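Local coordinates for protein shikimate 5-dehydrogenase AroE (5-dehydroshikimate reductase) (PDB 4P4G) that probably catalyses the NADP-dependent interconversion of 3-dehydroshikimate and shikimate on the chorismate pathway, and binds shikimate, at residues G108-L113 with A137-T142; D84-A89 with T128-V133; E58-S63 with E249-L254; Q22-A27 with F245-Q250; A172-G177 with A198-T203. All coordinates share one frame; numbering follows the deposited sequence.

Contact 1 of 5, residues G108-L113 with A137-T142; sequences GVAGAL and AELGVT
Ala-110 and Leu-113 meet Leu-139 from a helical turn whose backbone is pinned by the bond from Ala-112 N to Gly-108 O, at 3.0 Å the shortest here; across the contact itself the grip is apolar. Leu-139 is the wedge. It has CG beside its own backbone N (chi1 -71°), and the two methyls then part company. CD2 lies against Ala-110, 4.1 Å from Ala-110 CB and 3.8 Å from the carbonyl Ala-110 O, while CD1 goes to Leu-113 and rests 3.8 Å from Leu-113 CB. The two leucine side chains cross at about a right angle. Just after Leu-139 the helix stops: Gly-140 has positive phi (106°) and closes a Schellman motif, and from there the chain turns away toward Thr-142.

Leu-113 also reaches Leu-136 of helix 129-139, and touches Val-187, Val-189, Val-209 and Leu-211 of the parallel sheet. Ala-116, in the loop after helix 105-113, adds a further touch on Leu-139. Two neighbouring helices lean on each other through leucine and alanine, and one is seated on strands 187-190 and 209-212, consistent with the alpha/beta layering of a Rossmann-type, probably NADP-binding, domain.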
# COMPACT_ATOMS: atom_id res chain seq x y z
N GLY A 108 -3.80 -1.33 5.28
CA GLY A 108 -2.86 -0.24 5.41
C GLY A 108 -3.56 1.09 5.30
O GLY A 108 -3.37 1.99 6.14
N VAL A 109 -4.41 1.22 4.29
CA VAL A 109 -5.12 2.47 4.05
C VAL A 109 -6.17 2.70 5.13
O VAL A 109 -6.20 3.77 5.76
CB VAL A 109 -5.73 2.49 2.64
CG1 VAL A 109 -6.60 3.72 2.43
CG2 VAL A 109 -4.62 2.45 1.59
N ALA A 110 -7.02 1.71 5.35
CA ALA A 110 -8.09 1.84 6.33
C ALA A 110 -7.57 2.08 7.73
O ALA A 110 -8.11 2.92 8.47
CB ALA A 110 -9.00 0.62 6.31
N GLY A 111 -6.52 1.36 8.11
CA GLY A 111 -5.95 1.49 9.45
C GLY A 111 -5.22 2.79 9.68
O GLY A 111 -5.29 3.37 10.77
N ALA A 112 -4.49 3.26 8.67
CA ALA A 112 -3.73 4.51 8.78
C ALA A 112 -4.67 5.71 8.88
O ALA A 112 -4.41 6.65 9.64
CB ALA A 112 -2.80 4.68 7.61
N LEU A 113 -5.74 5.69 8.10
CA LEU A 113 -6.71 6.79 8.12
C LEU A 113 -7.62 6.78 9.34
O LEU A 113 -7.95 7.84 9.89
CB LEU A 113 -7.56 6.79 6.83
CG LEU A 113 -6.82 7.24 5.58
CD1 LEU A 113 -7.67 7.03 4.33
CD2 LEU A 113 -6.46 8.70 5.73
N ALA A 137 -13.38 2.78 0.25
CA ALA A 137 -14.74 2.24 0.22
C ALA A 137 -15.11 1.54 1.53
O ALA A 137 -16.24 1.69 2.03
CB ALA A 137 -14.93 1.30 -0.97
N GLU A 138 -14.18 0.78 2.10
CA GLU A 138 -14.41 0.09 3.36
C GLU A 138 -14.69 1.08 4.49
O GLU A 138 -15.52 0.83 5.37
CB GLU A 138 -13.21 -0.79 3.72
CG GLU A 138 -13.32 -1.49 5.07
CD GLU A 138 -14.03 -2.84 4.98
OE1 GLU A 138 -14.21 -3.35 3.85
OE2 GLU A 138 -14.39 -3.39 6.04
N LEU A 139 -14.00 2.22 4.46
CA LEU A 139 -14.18 3.26 5.48
C LEU A 139 -15.52 3.97 5.34
O LEU A 139 -16.02 4.58 6.29
CB LEU A 139 -13.05 4.28 5.41
CG LEU A 139 -11.68 3.81 5.87
CD1 LEU A 139 -10.62 4.85 5.60
CD2 LEU A 139 -11.73 3.44 7.35
N GLY A 140 -16.10 3.92 4.14
CA GLY A 140 -17.41 4.50 3.91
C GLY A 140 -17.47 5.81 3.13
O GLY A 140 -18.47 6.52 3.24
N VAL A 141 -16.44 6.13 2.34
CA VAL A 141 -16.47 7.39 1.57
C VAL A 141 -17.62 7.41 0.55
O VAL A 141 -18.06 6.37 0.08
CB VAL A 141 -15.11 7.71 0.88
CG1 VAL A 141 -13.96 7.73 1.90
CG2 VAL A 141 -14.82 6.75 -0.26
N THR A 142 -18.14 8.60 0.25
CA THR A 142 -19.31 8.69 -0.64
C THR A 142 -18.90 8.67 -2.11
O THR A 142 -19.65 8.19 -2.98
CB THR A 142 -20.16 9.94 -0.36
OG1 THR A 142 -19.36 11.12 -0.49
CG2 THR A 142 -20.78 9.89 1.04

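Contact 2 of 5, residues D84-A89 with T128-V133; sequences DLVGSA and TAPAAV
Val-86 pushes one methyl onto the first turn of helix 129-139, and Pro-130 is what receives it. With CG1 opposite the backbone N (chi1 172°), that branch projects to the partner helix, where it lies 3.6 Å from Pro-130 CB and also 3.6 Å from the backbone Ala-131 N; Ala-131 CB is a looser neighbour at 4.4 Å. The carbonyl Val-86 O also comes within 3.3 Å of Pro-130 CB, next to the methyl. The valine side chain and the proline ring cross at about a right angle.

Gly-87 then ends helix 81-86 with positive phi, 92°, and redirects the chain so that Ser-88 faces the same proline. Ser-88 OG stands between the backbone N and the carbonyl carbon (chi1 68°), 4.0 Å from Pro-130 CG, which is only packing; its hydrogen bond goes to Gly-127 O, just ahead of the helix. Thr-128 OG1 bonds Lys-69 NZ, and that lysine in turn bonds shikimate.

The contact thus joins the end of a helix in the substrate-binding domain to the start of the helix that follows a GxGxxA-like turn, consistent with the interdomain seam beside the active-site cleft of shikimate dehydrogenases.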
# COMPACT_ATOMS: atom_id res chain seq x y z
N ASP A 84 -8.42 -10.72 -5.25
CA ASP A 84 -9.19 -10.84 -6.48
C ASP A 84 -10.00 -9.58 -6.77
O ASP A 84 -10.23 -9.25 -7.93
CB ASP A 84 -10.11 -12.06 -6.43
CG ASP A 84 -9.47 -13.29 -7.02
OD1 ASP A 84 -8.46 -13.14 -7.73
OD2 ASP A 84 -9.99 -14.40 -6.79
N LEU A 85 -10.41 -8.89 -5.72
CA LEU A 85 -11.20 -7.67 -5.86
C LEU A 85 -10.32 -6.49 -6.28
O LEU A 85 -10.66 -5.75 -7.22
CB LEU A 85 -11.92 -7.35 -4.55
CG LEU A 85 -12.78 -6.09 -4.50
CD1 LEU A 85 -14.08 -6.28 -5.30
CD2 LEU A 85 -13.07 -5.70 -3.05
N VAL A 86 -9.20 -6.32 -5.58
CA VAL A 86 -8.26 -5.23 -5.82
C VAL A 86 -7.56 -5.36 -7.17
O VAL A 86 -7.43 -4.39 -7.91
CB VAL A 86 -7.19 -5.15 -4.71
CG1 VAL A 86 -6.10 -4.16 -5.06
CG2 VAL A 86 -7.85 -4.75 -3.41
N GLY A 87 -7.12 -6.57 -7.49
CA GLY A 87 -6.42 -6.77 -8.75
C GLY A 87 -4.92 -6.64 -8.65
O GLY A 87 -4.22 -6.60 -9.67
N SER A 88 -4.41 -6.58 -7.42
CA SER A 88 -2.97 -6.63 -7.19
C SER A 88 -2.75 -7.26 -5.83
O SER A 88 -3.69 -7.39 -5.03
CB SER A 88 -2.35 -5.23 -7.26
OG SER A 88 -2.78 -4.44 -6.16
N ALA A 89 -1.51 -7.67 -5.57
CA ALA A 89 -1.20 -8.37 -4.34
C ALA A 89 0.11 -7.88 -3.78
O ALA A 89 1.09 -7.79 -4.51
CB ALA A 89 -1.11 -9.87 -4.61
N THR A 128 -0.71 0.07 -5.84
CA THR A 128 -1.26 0.45 -4.55
C THR A 128 -2.57 1.23 -4.73
O THR A 128 -3.42 1.27 -3.84
CB THR A 128 -0.25 1.28 -3.73
OG1 THR A 128 0.97 0.54 -3.61
CG2 THR A 128 -0.80 1.58 -2.34
N ALA A 129 -2.75 1.83 -5.90
CA ALA A 129 -3.97 2.62 -6.15
C ALA A 129 -5.30 1.87 -5.98
O ALA A 129 -6.24 2.42 -5.40
CB ALA A 129 -3.90 3.29 -7.53
N PRO A 130 -5.42 0.64 -6.49
CA PRO A 130 -6.72 -0.02 -6.26
C PRO A 130 -6.95 -0.39 -4.80
O PRO A 130 -8.10 -0.41 -4.37
CB PRO A 130 -6.65 -1.27 -7.14
CG PRO A 130 -5.19 -1.50 -7.39
CD PRO A 130 -4.55 -0.16 -7.37
N ALA A 131 -5.89 -0.66 -4.05
CA ALA A 131 -6.02 -0.87 -2.61
C ALA A 131 -6.51 0.38 -1.91
O ALA A 131 -7.29 0.31 -0.96
CB ALA A 131 -4.72 -1.35 -2.01
N ALA A 132 -6.05 1.55 -2.37
CA ALA A 132 -6.55 2.80 -1.81
C ALA A 132 -8.04 2.96 -2.10
O ALA A 132 -8.79 3.43 -1.24
CB ALA A 132 -5.77 3.97 -2.34
N VAL A 133 -8.48 2.59 -3.30
CA VAL A 133 -9.90 2.68 -3.65
C VAL A 133 -10.75 1.80 -2.74
O VAL A 133 -11.73 2.27 -2.15
CB VAL A 133 -10.13 2.34 -5.14
CG1 VAL A 133 -11.62 2.17 -5.44
CG2 VAL A 133 -9.51 3.42 -6.02

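Contact 3 of 5, residues E58-S63 with E249-L254; sequences EWVGVS and EQFTGL
Phe-251 lays its ring on Gly-61 and carries most of the contact. Gly-61 CA sits over one face, 4.1 Å from the Phe-251 ring centroid and 29° off the normal, a CH-pi contact that the glycine's missing side chain makes possible. The end of the ring, Phe-251 CZ, reaches the next backbone unit, 3.5 Å from Val-62 C. Farther round, Ser-63 OG lies at the ring edge, 3.8 Å from Phe-251 CE2. At the base of the phenylalanine, Val-60 CG2 packs 4.1 Å from Phe-251 CB. The ring gets there by swinging CG beside its own N (chi1 -66°).

Behind this layer, Ala-8, Tyr-28 and Thr-91 also touch Phe-251. Backbone bonds of Val-60 to Lys-7 and Arg-94, and of Val-62 to Leu-92, hold strand 59-64 between its neighbours. Ser-63 OG bonds Tyr-38 OH and Gln-247 OE1, while its contact with the ring edge is packing. Beyond Phe-251 the helix ends in an ST turn, Leu-254 N bonding Thr-252 OG1 at 3.1 Å.

Chemically, an apolar ring packs flat on the strand backbone at Gly-61, while Ser-63, which touches shikimate, is held by hydrogen bonds and probably keeps a fixed rotation.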
# COMPACT_ATOMS: atom_id res chain seq x y z
N GLU A 58 11.66 -23.69 3.31
CA GLU A 58 11.59 -22.93 4.56
C GLU A 58 11.05 -21.51 4.38
O GLU A 58 10.86 -20.80 5.37
CB GLU A 58 12.93 -22.95 5.30
CG GLU A 58 13.57 -24.35 5.44
CD GLU A 58 12.61 -25.45 5.91
OE1 GLU A 58 11.67 -25.16 6.69
OE2 GLU A 58 12.80 -26.62 5.51
N TRP A 59 10.79 -21.08 3.15
CA TRP A 59 10.13 -19.80 2.92
C TRP A 59 8.63 -19.90 3.19
O TRP A 59 7.94 -20.73 2.59
CB TRP A 59 10.36 -19.31 1.48
CG TRP A 59 11.75 -18.81 1.28
CD1 TRP A 59 12.85 -19.57 1.02
CD2 TRP A 59 12.19 -17.46 1.35
NE1 TRP A 59 13.96 -18.76 0.91
CE2 TRP A 59 13.58 -17.46 1.11
CE3 TRP A 59 11.54 -16.24 1.57
CZ2 TRP A 59 14.33 -16.29 1.09
CZ3 TRP A 59 12.29 -15.08 1.55
CH2 TRP A 59 13.67 -15.11 1.32
N VAL A 60 8.12 -19.07 4.10
CA VAL A 60 6.70 -19.10 4.43
C VAL A 60 5.90 -18.04 3.68
O VAL A 60 4.67 -18.13 3.60
CB VAL A 60 6.45 -18.88 5.94
CG1 VAL A 60 6.97 -20.06 6.76
CG2 VAL A 60 7.09 -17.57 6.39
N GLY A 61 6.58 -17.03 3.17
CA GLY A 61 5.92 -15.95 2.45
C GLY A 61 6.86 -14.80 2.13
O GLY A 61 7.98 -14.74 2.64
N VAL A 62 6.43 -13.91 1.25
CA VAL A 62 7.15 -12.67 0.98
C VAL A 62 6.17 -11.53 0.84
O VAL A 62 5.02 -11.72 0.40
CB VAL A 62 8.01 -12.75 -0.30
CG1 VAL A 62 9.19 -13.67 -0.10
CG2 VAL A 62 7.16 -13.21 -1.49
N SER A 63 6.61 -10.35 1.26
CA SER A 63 5.89 -9.12 1.01
C SER A 63 6.34 -8.65 -0.36
O SER A 63 7.47 -8.91 -0.77
CB SER A 63 6.25 -8.08 2.07
OG SER A 63 6.09 -8.61 3.38
N GLU A 249 0.35 -12.14 10.37
CA GLU A 249 -0.64 -13.18 10.65
C GLU A 249 -0.59 -14.31 9.62
O GLU A 249 -0.66 -15.48 9.98
CB GLU A 249 -2.05 -12.58 10.78
CG GLU A 249 -2.14 -11.62 11.96
CD GLU A 249 -3.51 -11.03 12.18
OE1 GLU A 249 -4.33 -11.05 11.23
OE2 GLU A 249 -3.76 -10.54 13.30
N GLN A 250 -0.45 -13.95 8.35
CA GLN A 250 -0.44 -14.97 7.31
C GLN A 250 0.88 -15.74 7.25
O GLN A 250 0.89 -16.92 6.91
CB GLN A 250 -0.80 -14.36 5.96
CG GLN A 250 -2.29 -14.03 5.85
CD GLN A 250 -2.60 -13.23 4.62
OE1 GLN A 250 -2.92 -13.78 3.57
NE2 GLN A 250 -2.51 -11.90 4.74
N PHE A 251 1.99 -15.06 7.56
CA PHE A 251 3.29 -15.73 7.57
C PHE A 251 3.44 -16.65 8.79
O PHE A 251 4.07 -17.71 8.69
CB PHE A 251 4.44 -14.70 7.54
CG PHE A 251 4.52 -13.89 6.27
CD1 PHE A 251 3.73 -14.21 5.17
CD2 PHE A 251 5.39 -12.80 6.17
CE1 PHE A 251 3.79 -13.47 3.99
CE2 PHE A 251 5.46 -12.05 4.98
CZ PHE A 251 4.66 -12.39 3.90
N THR A 252 2.85 -16.27 9.92
CA THR A 252 3.09 -17.00 11.18
C THR A 252 1.95 -17.91 11.64
O THR A 252 2.19 -18.86 12.38
CB THR A 252 3.41 -16.04 12.35
OG1 THR A 252 2.25 -15.26 12.67
CG2 THR A 252 4.57 -15.12 11.99
N GLY A 253 0.72 -17.60 11.23
CA GLY A 253 -0.45 -18.31 11.73
C GLY A 253 -0.87 -17.85 13.12
O GLY A 253 -1.71 -18.49 13.75
N LEU A 254 -0.28 -16.76 13.60
CA LEU A 254 -0.52 -16.24 14.95
C LEU A 254 -1.05 -14.82 14.87
O LEU A 254 -0.88 -14.16 13.85
CB LEU A 254 0.80 -16.24 15.74
CG LEU A 254 1.35 -17.61 16.14
CD1 LEU A 254 2.85 -17.55 16.39
CD2 LEU A 254 0.65 -18.14 17.37

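Contact 4 of 5, residues Q22-A27 with F245-Q250; sequences QLHLAA and FAQVEQ. With SKM ((3R,4S,5R)-3,4,5-trihydroxycyclohex-1-ene-1-carboxylic acid), chain C.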
# COMPACT_ATOMS: atom_id res chain seq x y z
N GLN A 22 12.41 -4.49 9.73
CA GLN A 22 12.38 -4.01 11.11
C GLN A 22 11.08 -4.42 11.80
O GLN A 22 11.10 -4.89 12.96
CB GLN A 22 12.58 -2.50 11.18
CG GLN A 22 14.02 -2.03 10.91
CD GLN A 22 14.29 -1.69 9.46
OE1 GLN A 22 13.77 -2.33 8.54
NE2 GLN A 22 15.11 -0.65 9.24
N LEU A 23 9.96 -4.26 11.10
CA LEU A 23 8.65 -4.55 11.69
C LEU A 23 8.43 -6.05 11.84
O LEU A 23 7.94 -6.51 12.87
CB LEU A 23 7.52 -3.96 10.84
CG LEU A 23 7.44 -2.44 10.78
CD1 LEU A 23 6.16 -2.02 10.07
CD2 LEU A 23 7.51 -1.85 12.18
N HIS A 24 8.76 -6.81 10.81
CA HIS A 24 8.54 -8.25 10.87
C HIS A 24 9.47 -8.92 11.88
O HIS A 24 9.04 -9.81 12.61
CB HIS A 24 8.73 -8.87 9.49
CG HIS A 24 7.56 -8.71 8.59
ND1 HIS A 24 6.70 -9.76 8.31
CD2 HIS A 24 7.10 -7.65 7.89
CE1 HIS A 24 5.76 -9.34 7.47
NE2 HIS A 24 5.99 -8.06 7.20
N LEU A 25 10.73 -8.52 11.91
CA LEU A 25 11.67 -9.14 12.84
C LEU A 25 11.27 -8.85 14.28
O LEU A 25 11.36 -9.72 15.14
CB LEU A 25 13.12 -8.71 12.55
CG LEU A 25 13.64 -9.32 11.24
CD1 LEU A 25 14.94 -8.67 10.83
CD2 LEU A 25 13.79 -10.83 11.37
N ALA A 26 10.81 -7.63 14.54
CA ALA A 26 10.26 -7.28 15.84
C ALA A 26 9.08 -8.19 16.21
O ALA A 26 9.00 -8.67 17.34
CB ALA A 26 9.82 -5.82 15.86
N ALA A 27 8.18 -8.41 15.25
CA ALA A 27 7.03 -9.29 15.46
C ALA A 27 7.47 -10.72 15.73
O ALA A 27 6.95 -11.37 16.64
CB ALA A 27 6.10 -9.25 14.25
N PHE A 245 0.48 -5.86 9.86
CA PHE A 245 -0.23 -6.73 10.81
C PHE A 245 -0.76 -8.00 10.14
O PHE A 245 -0.52 -9.11 10.61
CB PHE A 245 -1.41 -5.99 11.45
CG PHE A 245 -1.01 -4.82 12.31
CD1 PHE A 245 0.15 -4.85 13.07
CD2 PHE A 245 -1.82 -3.70 12.36
CE1 PHE A 245 0.50 -3.76 13.87
CE2 PHE A 245 -1.48 -2.61 13.15
CZ PHE A 245 -0.32 -2.64 13.90
N ALA A 246 -1.48 -7.84 9.04
CA ALA A 246 -2.10 -8.99 8.39
C ALA A 246 -1.06 -9.87 7.71
O ALA A 246 -1.27 -11.06 7.53
CB ALA A 246 -3.15 -8.53 7.40
N GLN A 247 0.06 -9.26 7.30
CA GLN A 247 1.13 -10.04 6.70
C GLN A 247 1.77 -10.96 7.73
O GLN A 247 2.00 -12.14 7.47
CB GLN A 247 2.17 -9.12 6.07
CG GLN A 247 1.75 -8.54 4.74
CD GLN A 247 2.91 -7.88 4.04
OE1 GLN A 247 3.94 -7.57 4.67
NE2 GLN A 247 2.78 -7.69 2.74
N VAL A 248 2.04 -10.42 8.92
CA VAL A 248 2.59 -11.25 10.00
C VAL A 248 1.65 -12.41 10.33
O VAL A 248 2.09 -13.54 10.50
CB VAL A 248 2.91 -10.40 11.25
CG1 VAL A 248 3.26 -11.29 12.42
CG2 VAL A 248 4.08 -9.46 10.94
N GLU A 249 0.35 -12.14 10.37
CA GLU A 249 -0.64 -13.18 10.65
C GLU A 249 -0.59 -14.31 9.62
O GLU A 249 -0.66 -15.48 9.98
CB GLU A 249 -2.05 -12.58 10.78
CG GLU A 249 -2.14 -11.62 11.96
CD GLU A 249 -3.51 -11.03 12.18
OE1 GLU A 249 -4.33 -11.05 11.23
OE2 GLU A 249 -3.76 -10.54 13.30
N GLN A 250 -0.45 -13.95 8.35
CA GLN A 250 -0.44 -14.97 7.31
C GLN A 250 0.88 -15.74 7.25
O GLN A 250 0.89 -16.92 6.91
CB GLN A 250 -0.80 -14.36 5.96
CG GLN A 250 -2.29 -14.03 5.85
CD GLN A 250 -2.60 -13.23 4.62
OE1 GLN A 250 -2.92 -13.78 3.57
NE2 GLN A 250 -2.51 -11.90 4.74
O12 SKM C . 2.52 -3.23 0.61
C8 SKM C . 3.73 -2.89 1.28
C6 SKM C . 4.23 -1.60 0.70
O7 SKM C . 4.21 -1.63 -0.71
C5 SKM C . 5.59 -1.39 1.14
C4 SKM C . 6.40 -2.29 1.69
C1 SKM C . 7.82 -1.88 2.07
O2 SKM C . 8.55 -2.69 2.65
O3 SKM C . 8.24 -0.74 1.81
C10 SKM C . 5.97 -3.76 1.98
C9 SKM C . 4.69 -4.04 1.14
O11 SKM C . 4.14 -5.18 1.68
O HOH W 1 5.42 -5.68 5.39
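His-24 and Gln-247 each turn CG to the side of their own backbone N, chi1 -80° for the histidine, and the glutamine chain then runs out extended (chi2 -168°) to meet the ring. His-24 NE2 donates to Gln-247 OE1 at 3.3 Å, a long bond; the acceptor lies at the ring edge, near its plane, and the nitrogen is in the amide carbonyl plane. A water in the ring plane is 3.0 Å from His-24 NE2; its 2.5 Å contact with Gln-247 OE1 is suspiciously short and doubtful. Ser-63 OG bonds that oxygen too, so the amide is held in one orientation, and Gln-247 NE2 donates to shikimate O11 at 3.0 Å and bonds Thr-91 OG1. The other imidazole nitrogen, ND1, is bonded to Tyr-28 OH.

Val-248 supplies the apolar half. Its CG2 lies over one face of the histidine, offset toward the rim, 4.0 Å from the His-24 ring centroid, a CH-pi contact, and sits 3.9 Å from Ala-27 CB.

The two short helical segments cross at -49°, axes 10.5 Å apart. Helix 258-267 packs on both helices through Met-261, and strand 37-42 of the mixed sheet meets the histidine through Tyr-38, a ring stack.

Contact 5 of 5, residues A172-G177 with A198-T203; sequences AFDSGG and AGYAGT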
# COMPACT_ATOMS: atom_id res chain seq x y z
N ALA A 172 -7.96 14.27 -14.98
CA ALA A 172 -6.58 14.41 -15.45
C ALA A 172 -5.80 15.37 -14.56
O ALA A 172 -6.36 16.32 -14.01
CB ALA A 172 -6.56 14.87 -16.89
N PHE A 173 -4.49 15.13 -14.43
CA PHE A 173 -3.63 16.02 -13.66
C PHE A 173 -3.56 17.43 -14.22
O PHE A 173 -3.52 18.40 -13.47
CB PHE A 173 -2.19 15.47 -13.63
CG PHE A 173 -1.89 14.60 -12.45
CD1 PHE A 173 -1.81 15.14 -11.17
CD2 PHE A 173 -1.64 13.24 -12.62
CE1 PHE A 173 -1.53 14.33 -10.08
CE2 PHE A 173 -1.35 12.43 -11.53
CZ PHE A 173 -1.29 12.98 -10.27
N ASP A 174 -3.52 17.54 -15.55
CA ASP A 174 -3.05 18.77 -16.19
C ASP A 174 -4.09 19.58 -16.96
O ASP A 174 -3.76 20.66 -17.47
CB ASP A 174 -1.91 18.43 -17.16
CG ASP A 174 -0.72 17.79 -16.47
OD1 ASP A 174 -0.32 18.28 -15.40
OD2 ASP A 174 -0.19 16.79 -17.01
N SER A 175 -5.31 19.08 -17.07
CA SER A 175 -6.27 19.72 -17.98
C SER A 175 -7.14 20.81 -17.34
O SER A 175 -7.88 21.49 -18.04
CB SER A 175 -7.11 18.69 -18.72
OG SER A 175 -7.82 17.86 -17.82
N GLY A 176 -7.04 20.97 -16.02
CA GLY A 176 -7.68 22.10 -15.37
C GLY A 176 -8.75 21.76 -14.36
O GLY A 176 -9.42 22.65 -13.83
N GLY A 177 -8.91 20.48 -14.07
CA GLY A 177 -9.95 20.05 -13.14
C GLY A 177 -9.44 19.71 -11.76
O GLY A 177 -10.23 19.47 -10.84
N ALA A 198 5.26 16.47 -6.39
CA ALA A 198 5.85 17.79 -6.09
C ALA A 198 5.30 18.92 -6.95
O ALA A 198 5.05 20.02 -6.45
CB ALA A 198 7.37 17.72 -6.21
N GLY A 199 5.13 18.67 -8.25
CA GLY A 199 4.72 19.70 -9.19
C GLY A 199 3.26 20.10 -9.06
O GLY A 199 2.82 21.07 -9.68
N TYR A 200 2.51 19.35 -8.27
CA TYR A 200 1.10 19.64 -8.05
C TYR A 200 0.83 19.99 -6.60
O TYR A 200 -0.31 20.16 -6.20
CB TYR A 200 0.23 18.44 -8.44
CG TYR A 200 0.42 18.04 -9.88
CD1 TYR A 200 -0.20 18.74 -10.90
CD2 TYR A 200 1.26 16.98 -10.22
CE1 TYR A 200 -0.02 18.39 -12.22
CE2 TYR A 200 1.45 16.62 -11.54
CZ TYR A 200 0.81 17.33 -12.54
OH TYR A 200 1.00 16.99 -13.87
N ALA A 201 1.89 20.09 -5.80
CA ALA A 201 1.73 20.22 -4.36
C ALA A 201 0.99 21.49 -3.96
O ALA A 201 0.22 21.48 -3.00
CB ALA A 201 3.07 20.13 -3.64
N GLY A 202 1.18 22.56 -4.72
CA GLY A 202 0.50 23.82 -4.43
C GLY A 202 -1.00 23.71 -4.59
O GLY A 202 -1.78 24.28 -3.82
N THR A 203 -1.42 22.95 -5.60
CA THR A 203 -2.84 22.72 -5.86
C THR A 203 -3.43 21.74 -4.85
O THR A 203 -4.55 21.93 -4.37
CB THR A 203 -3.04 22.19 -7.29
OG1 THR A 203 -2.58 23.18 -8.22
CG2 THR A 203 -4.51 21.90 -7.56
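Phe-173 and Tyr-200 stack ring on ring, and this is the tight part of the contact. The centroids are 4.5 Å apart and the planes are tilted by 28°, an offset stack. Phe-173 CD1 stands over the centre of the tyrosine ring, 3.6 Å from Tyr-200 CE2, and Phe-173 CB tucks up against the phenol end, 3.5 Å from Tyr-200 OH. The tyrosine has swung CG beside its own N (chi1 -59°), which sends the ring across to the loop and brings its hydroxyl alongside Phe-173 CB and to Asp-174. Behind the stack, Phe-173 is buried against Arg-149 and Ile-192, and Leu-178 of helix 178-184 packs on Tyr-200.

The outer side is quite different. Asp-174 is exposed to solvent and meets the tyrosine at its rim: OD1 lies at the ring edge, in plane, and the carboxylate is turned 28° from the ring. Tyr-200 OH donates to Asp-174 OD1, though the 2.4 Å between them is too short to be trusted as it stands.

A sulfate ion, probably from the crystallisation liquor, lies about 4 Å from the Phe-173 side chain. The loop after strand 167-172 and the one leading into helix 201-204 come together at the C-terminal ends of the parallel strands, an arrangement consistent with the loop rim of a Rossmann-type NADP-binding domain.

How the contacts relate
From the N terminus, segment 22-27 waits until 245-250 to close contact 4, and strand segment 58-63 until 249-254 to close contact 3. These two long loops end on helix 236-252, share Glu-249 and Gln-250, touch through Ser-63 and Gln-247, and return the late chain to the substrate-binding domain. Within them, contact 2 opens at 84-89, contact 1 at 108-113, and they close in the same order at 128-133 and 137-142, so their loops cross on helix 129-139. Contact 2 appears to bridge the two domains, whereas contact 1 lies on the probable nucleotide-binding side. Contact 5, from 172-177 to 198-203, follows in series, within the long loops of contacts 3 and 4 but across the chain's centre from them.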